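Local coordinates for protein histidinol-phosphatase (Listeria monocytogenes serotype 4b str. H7858, PDB 6NLR) that probably hydrolyses histidinol phosphate to histidinol in histidine biosynthesis, using a trinuclear metal centre of the PHP family, at residues L221-T225 / E235-P239. Residues are numbered along the deposited sequence; the frame is centred on the assembly and turned at random.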
ATOM      1  N   LEU A 221       7.977  -2.709   7.159  1.00 23.19           N
ATOM      2  CA  LEU A 221       7.408  -3.066   5.843  1.00 24.16           C
ATOM      3  C   LEU A 221       6.056  -3.754   6.017  1.00 24.72           C
ATOM      4  O   LEU A 221       5.901  -4.584   6.928  1.00 25.39           O
ATOM      5  CB  LEU A 221       8.395  -3.951   5.086  1.00 26.26           C
ATOM      6  CG  LEU A 221       9.708  -3.264   4.727  1.00 27.56           C
ATOM      7  CD1 LEU A 221      10.685  -4.243   4.102  1.00 29.56           C
ATOM      8  CD2 LEU A 221       9.431  -2.077   3.819  1.00 28.17           C
ATOM      9  N   ASP A 222       5.120  -3.348   5.152  1.00 23.53           N
ATOM     10  CA  ASP A 222       3.828  -4.004   4.829  1.00 23.72           C
ATOM     11  C   ASP A 222       4.162  -5.337   4.162  1.00 24.12           C
ATOM     12  O   ASP A 222       4.719  -5.304   3.047  1.00 26.40           O
ATOM     13  CB  ASP A 222       3.035  -3.038   3.944  1.00 23.81           C
ATOM     14  CG  ASP A 222       1.651  -3.443   3.446  1.00 25.53           C
ATOM     15  OD1 ASP A 222       0.884  -3.997   4.247  1.00 28.04           O
ATOM     16  OD2 ASP A 222       1.342  -3.123   2.255  1.00 26.95           O
ATOM     17  N   PHE A 223       3.903  -6.461   4.824  1.00 23.47           N
ATOM     18  CA  PHE A 223       4.010  -7.798   4.188  1.00 23.10           C
ATOM     19  C   PHE A 223       2.623  -8.074   3.608  1.00 22.51           C
ATOM     20  O   PHE A 223       1.719  -8.544   4.328  1.00 22.51           O
ATOM     21  CB  PHE A 223       4.471  -8.890   5.154  1.00 26.55           C
ATOM     22  CG  PHE A 223       4.603 -10.245   4.502  1.00 30.08           C
ATOM     23  CD1 PHE A 223       3.484 -11.035   4.235  1.00 34.49           C
ATOM     24  CD2 PHE A 223       5.842 -10.738   4.142  1.00 36.70           C
ATOM     25  CE1 PHE A 223       3.604 -12.281   3.649  1.00 37.96           C
ATOM     26  CE2 PHE A 223       5.960 -11.983   3.535  1.00 41.21           C
ATOM     27  CZ  PHE A 223       4.845 -12.754   3.285  1.00 39.49           C
ATOM     28  N   ASN A 224       2.459  -7.729   2.332  1.00 20.88           N
ATOM     29  CA  ASN A 224       1.129  -7.582   1.696  1.00 21.51           C
ATOM     30  C   ASN A 224       0.799  -8.842   0.866  1.00 23.17           C
ATOM     31  O   ASN A 224       1.534  -9.162  -0.090  1.00 21.67           O
ATOM     32  CB  ASN A 224       1.111  -6.255   0.960  1.00 21.88           C
ATOM     33  CG  ASN A 224      -0.244  -5.876   0.413  1.00 24.35           C
ATOM     34  OD1 ASN A 224      -0.937  -6.711  -0.172  1.00 22.14           O
ATOM     35  ND2 ASN A 224      -0.609  -4.615   0.604  1.00 20.60           N
ATOM     36  N   THR A 225      -0.278  -9.532   1.223  1.00 21.22           N
ATOM     37  CA  THR A 225      -0.690 -10.821   0.613  1.00 24.69           C
ATOM     38  C   THR A 225      -1.665 -10.619  -0.546  1.00 24.90           C
ATOM     39  O   THR A 225      -1.978 -11.625  -1.220  1.00 23.89           O
ATOM     40  CB  THR A 225      -1.251 -11.774   1.671  1.00 25.57           C
ATOM     41  OG1 THR A 225      -2.386 -11.128   2.278  1.00 28.73           O
ATOM     42  CG2 THR A 225      -0.173 -12.138   2.677  1.00 25.50           C
ATOM     43  N   GLU A 235       2.106 -13.464  -6.316  1.00 41.81           N
ATOM     44  CA  GLU A 235       3.255 -13.299  -5.390  1.00 36.79           C
ATOM     45  C   GLU A 235       2.911 -12.344  -4.226  1.00 31.78           C
ATOM     46  O   GLU A 235       2.098 -11.431  -4.421  1.00 29.27           O
ATOM     47  CB  GLU A 235       4.428 -12.783  -6.233  1.00 42.56           C
ATOM     48  CG  GLU A 235       5.760 -12.851  -5.531  1.00 50.65           C
ATOM     49  CD  GLU A 235       6.046 -14.209  -4.927  1.00 56.29           C
ATOM     50  OE1 GLU A 235       5.484 -14.525  -3.809  1.00 42.80           O
ATOM     51  OE2 GLU A 235       6.800 -14.954  -5.588  1.00 66.44           O
ATOM     52  N   THR A 236       3.549 -12.531  -3.066  1.00 25.16           N
ATOM     53  CA  THR A 236       3.487 -11.555  -1.941  1.00 26.64           C
ATOM     54  C   THR A 236       4.280 -10.307  -2.326  1.00 22.52           C
ATOM     55  O   THR A 236       5.210 -10.397  -3.143  1.00 20.08           O
ATOM     56  CB  THR A 236       3.995 -12.121  -0.614  1.00 24.75           C
ATOM     57  OG1 THR A 236       5.347 -12.512  -0.855  1.00 28.52           O
ATOM     58  CG2 THR A 236       3.155 -13.278  -0.119  1.00 27.60           C
ATOM     59  N   TYR A 237       3.913  -9.178  -1.744  1.00 22.38           N
ATOM     60  CA  TYR A 237       4.696  -7.927  -1.837  1.00 22.33           C
ATOM     61  C   TYR A 237       5.322  -7.715  -0.469  1.00 24.55           C
ATOM     62  O   TYR A 237       4.600  -7.359   0.472  1.00 22.04           O
ATOM     63  CB  TYR A 237       3.834  -6.701  -2.195  1.00 24.28           C
ATOM     64  CG  TYR A 237       2.817  -6.829  -3.311  1.00 25.49           C
ATOM     65  CD1 TYR A 237       3.192  -6.930  -4.638  1.00 25.71           C
ATOM     66  CD2 TYR A 237       1.452  -6.760  -3.050  1.00 29.62           C
ATOM     67  CE1 TYR A 237       2.255  -6.994  -5.662  1.00 27.62           C
ATOM     68  CE2 TYR A 237       0.499  -6.776  -4.060  1.00 25.87           C
ATOM     69  CZ  TYR A 237       0.903  -6.876  -5.377  1.00 28.91           C
ATOM     70  OH  TYR A 237      -0.000  -6.876  -6.401  1.00 34.21           O
ATOM     71  N   PRO A 238       6.653  -7.902  -0.291  1.00 24.92           N
ATOM     72  CA  PRO A 238       7.573  -8.315  -1.348  1.00 23.40           C
ATOM     73  C   PRO A 238       7.678  -9.841  -1.433  1.00 23.98           C
ATOM     74  O   PRO A 238       7.104 -10.568  -0.616  1.00 24.80           O
ATOM     75  CB  PRO A 238       8.870  -7.641  -0.903  1.00 26.62           C
ATOM     76  CG  PRO A 238       8.794  -7.615   0.624  1.00 27.12           C
ATOM     77  CD  PRO A 238       7.333  -7.670   0.987  1.00 27.10           C
ATOM     78  N   PRO A 239       8.419 -10.381  -2.419  1.00 22.56           N
ATOM     79  CA  PRO A 239       8.712 -11.811  -2.482  1.00 24.30           C
ATOM     80  C   PRO A 239       9.766 -12.268  -1.456  1.00 25.95           C
ATOM     81  O   PRO A 239      10.444 -11.469  -0.861  1.00 23.56           O
ATOM     82  CB  PRO A 239       9.238 -12.024  -3.900  1.00 24.10           C
ATOM     83  CG  PRO A 239       9.734 -10.696  -4.343  1.00 26.14           C
ATOM     84  CD  PRO A 239       9.021  -9.640  -3.529  1.00 25.28           C
TER
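The ring of Tyr237 receives the side-chain amide of Asn224 at its edge: OD1 of Asn224 stands 3.7 Å from CD2 of Tyr237, near the ring plane, and the amide is turned 70° against the ring. The two side chains run alongside each other in the same direction, Tyr237 CG being anti to its carbonyl carbon (chi1 -45°), which lays the ring along the Asn224 amide. At the Phe223 ring, the methyl CG2 of Thr236 approaches obliquely, 3.8 Å from CZ of Phe223, while Tyr272 of helix 269-276 makes an edge-to-face contact with this ring. Between these side-chain contacts the backbones form a single antiparallel bridge, with two nearly straight bonds of 2.9 Å, Asn224 N to Tyr237 O and Tyr237 N to Asn224 O. The bridge ties the C-terminal end of strand 220-224, which runs parallel between strands 178-179 and 253-256 in the barrel-like PHP fold, to the loop leading into helix 240-248. That end faces the metal centre, the Asn224 side chain lying about 5 Å from the cobalt ion. ND2 of Asn224 donates to Asp222 OD2 (3.0 Å), in the amide plane and on the syn side but tilted from the carboxylate plane, and also to the cobalt ligand Asp258; OD1 accepts from Ala226 N. These bonds fix the amide's rotation and place Asn224 in the second shell. Asp222 OD2 also accepts from N of the manganese ligand His181. In the loop, Thr236 OG1, also bonded to Lys275 NZ, hydrogen-bonds Pro238 O (2.6 Å) from above its carbonyl plane, spanning the cis Tyr237-Pro238 peptide.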